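Local coordinates for uncharacterized protein (Legionella pneumophila subsp. pneumophila, PDB 4WRP), which is of unknown function but is classed among Legionella effector proteins and is represented here by its C-terminal DUF5617 domain, at residues A[33-36]-A[37-41]. Sequence-based numbering, arbitrary orientation.
Sequences VEYK and KIHAI
Glu34 and Lys37, three residues apart at the start of a helix, form a salt bridge with OE2 of Glu34 3.2 Å from NZ of Lys37. The ammonium meets that oxygen on its syn side but 33° out of the carboxylate plane. Bending of Glu34 at chi2 (-59°) folds the carboxylate back over the lysine chain, which runs extended beyond CG. Each charged group has a further partner: OE1 of Glu34 accepts from the backbone N of Ser90 at the start of helix 90-98, and Lys37 NZ donates to Arg30 O. Glu34 thus ties the first turn of helix 34-49 to another helix of this domain, which has helices but no strands, while Lys37 reaches back to the loop ahead of its own helix. Val33 is the N-cap of helix 34-49. The carbonyl O of Val33 receives two weak bonds, from Lys36 N and from Lys37 N, the latter at 3.5 Å. The regular i to i+4 ladder follows: Ile38 N reaches Glu34 O at 3.0 Å, nearly straight. His39 N bonds to Tyr35 O and Ala40 N to Lys36 O in the same way. On the exposed side, Tyr35 and His39 run alongside each other in the same direction, with planes 12° apart. Their centroids are 5.8 Å apart, so overlap is slight; Tyr35 OH sits over one face of the imidazole near its rim, while His39 CB lies above one tyrosine face, toward its rim.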
ATOM      1  N   VAL A  33     -15.117  17.755  -5.090  1.00 41.80           N
ATOM      2  CA  VAL A  33     -15.921  16.782  -4.380  1.00 41.74           C
ATOM      3  C   VAL A  33     -15.055  15.565  -4.064  1.00 39.49           C
ATOM      4  O   VAL A  33     -14.070  15.281  -4.748  1.00 38.72           O
ATOM      5  CB  VAL A  33     -17.166  16.349  -5.153  1.00 43.58           C
ATOM      6  CG1 VAL A  33     -18.113  17.544  -5.345  1.00 47.66           C
ATOM      7  CG2 VAL A  33     -16.779  15.702  -6.461  1.00 41.10           C
ATOM      8  N   GLU A  34     -15.414  14.875  -2.997  1.00 38.92           N
ATOM      9  CA  GLU A  34     -14.621  13.778  -2.518  1.00 39.27           C
ATOM     10  C   GLU A  34     -14.570  12.661  -3.539  1.00 34.98           C
ATOM     11  O   GLU A  34     -13.523  12.058  -3.717  1.00 31.54           O
ATOM     12  CB  GLU A  34     -15.149  13.278  -1.164  1.00 41.84           C
ATOM     13  CG  GLU A  34     -14.872  14.239  -0.024  1.00 44.49           C
ATOM     14  CD  GLU A  34     -13.385  14.509   0.161  1.00 48.11           C
ATOM     15  OE1 GLU A  34     -12.584  13.554   0.130  1.00 43.21           O
ATOM     16  OE2 GLU A  34     -13.001  15.693   0.276  1.00 51.95           O
ATOM     17  N   TYR A  35     -15.667  12.412  -4.242  1.00 34.94           N
ATOM     18  CA  TYR A  35     -15.663  11.344  -5.259  1.00 37.01           C
ATOM     19  C   TYR A  35     -14.561  11.536  -6.301  1.00 35.68           C
ATOM     20  O   TYR A  35     -13.972  10.591  -6.760  1.00 33.54           O
ATOM     21  CB  TYR A  35     -17.022  11.234  -5.985  1.00 39.22           C
ATOM     22  CG  TYR A  35     -16.926  10.395  -7.226  1.00 43.86           C
ATOM     23  CD1 TYR A  35     -17.094   8.996  -7.171  1.00 44.98           C
ATOM     24  CD2 TYR A  35     -16.616  10.989  -8.476  1.00 46.15           C
ATOM     25  CE1 TYR A  35     -16.996   8.215  -8.330  1.00 46.17           C
ATOM     26  CE2 TYR A  35     -16.492  10.218  -9.628  1.00 49.38           C
ATOM     27  CZ  TYR A  35     -16.683   8.829  -9.553  1.00 46.94           C
ATOM     28  OH  TYR A  35     -16.547   8.078 -10.699  1.00 46.84           O
ATOM     29  N   LYS A  36     -14.305  12.779  -6.680  1.00 37.27           N
ATOM     30  CA  LYS A  36     -13.312  13.067  -7.661  1.00 39.55           C
ATOM     31  C   LYS A  36     -11.925  12.737  -7.096  1.00 36.03           C
ATOM     32  O   LYS A  36     -11.087  12.214  -7.807  1.00 34.04           O
ATOM     33  CB  LYS A  36     -13.413  14.541  -8.086  1.00 46.77           C
ATOM     34  CG  LYS A  36     -12.525  14.922  -9.249  1.00 52.35           C
ATOM     35  CD  LYS A  36     -12.875  16.305  -9.797  1.00 59.24           C
ATOM     36  CE  LYS A  36     -12.081  16.641 -11.062  1.00 63.10           C
ATOM     37  NZ  LYS A  36     -11.186  17.825 -10.905  1.00 66.22           N
ATOM     38  N   LYS A  37     -11.692  13.009  -5.816  1.00 32.35           N
ATOM     39  CA  LYS A  37     -10.395  12.669  -5.217  1.00 30.41           C
ATOM     40  C   LYS A  37     -10.175  11.139  -5.121  1.00 28.67           C
ATOM     41  O   LYS A  37      -9.132  10.622  -5.496  1.00 27.74           O
ATOM     42  CB  LYS A  37     -10.276  13.283  -3.853  1.00 30.27           C
ATOM     43  CG  LYS A  37     -10.270  14.832  -3.913  1.00 33.33           C
ATOM     44  CD  LYS A  37     -10.406  15.404  -2.515  1.00 33.46           C
ATOM     45  CE  LYS A  37     -10.779  16.867  -2.582  1.00 36.23           C
ATOM     46  NZ  LYS A  37     -10.725  17.400  -1.197  1.00 38.26           N
ATOM     47  N   ILE A  38     -11.163  10.464  -4.571  1.00 28.13           N
ATOM     48  CA  ILE A  38     -11.167   9.003  -4.445  1.00 27.75           C
ATOM     49  C   ILE A  38     -10.954   8.350  -5.771  1.00 26.33           C
ATOM     50  O   ILE A  38     -10.158   7.446  -5.876  1.00 25.04           O
ATOM     51  CB  ILE A  38     -12.491   8.547  -3.801  1.00 28.58           C
ATOM     52  CG1 ILE A  38     -12.492   9.020  -2.340  1.00 29.94           C
ATOM     53  CG2 ILE A  38     -12.649   7.030  -3.854  1.00 28.90           C
ATOM     54  CD1 ILE A  38     -13.798   8.807  -1.585  1.00 31.23           C
ATOM     55  N   HIS A  39     -11.647   8.799  -6.813  1.00 27.97           N
ATOM     56  CA  HIS A  39     -11.444   8.217  -8.132  1.00 28.85           C
ATOM     57  C   HIS A  39     -10.037   8.398  -8.710  1.00 27.62           C
ATOM     58  O   HIS A  39      -9.485   7.458  -9.269  1.00 26.35           O
ATOM     59  CB  HIS A  39     -12.467   8.705  -9.172  1.00 33.14           C
ATOM     60  CG  HIS A  39     -12.515   7.820 -10.386  1.00 34.74           C
ATOM     61  ND1 HIS A  39     -12.034   8.221 -11.620  1.00 37.97           N
ATOM     62  CD2 HIS A  39     -12.900   6.531 -10.531  1.00 33.93           C
ATOM     63  CE1 HIS A  39     -12.161   7.229 -12.481  1.00 36.89           C
ATOM     64  NE2 HIS A  39     -12.693   6.195 -11.846  1.00 40.19           N
ATOM     65  N   ALA A  40      -9.448   9.576  -8.565  1.00 26.37           N
ATOM     66  CA  ALA A  40      -8.083   9.806  -9.013  1.00 27.09           C
ATOM     67  C   ALA A  40      -7.096   8.897  -8.270  1.00 26.33           C
ATOM     68  O   ALA A  40      -6.213   8.289  -8.880  1.00 25.37           O
ATOM     69  CB  ALA A  40      -7.705  11.293  -8.820  1.00 28.19           C
ATOM     70  N   ILE A  41      -7.304   8.748  -6.956  1.00 26.20           N
ATOM     71  CA  ILE A  41      -6.480   7.852  -6.175  1.00 25.83           C
ATOM     72  C   ILE A  41      -6.701   6.428  -6.641  1.00 24.17           C
ATOM     73  O   ILE A  41      -5.765   5.641  -6.806  1.00 23.92           O
ATOM     74  CB  ILE A  41      -6.829   7.958  -4.678  1.00 26.41           C
ATOM     75  CG1 ILE A  41      -6.367   9.313  -4.163  1.00 27.53           C
ATOM     76  CG2 ILE A  41      -6.155   6.837  -3.886  1.00 26.18           C
ATOM     77  CD1 ILE A  41      -6.913   9.668  -2.807  1.00 28.32           C
TER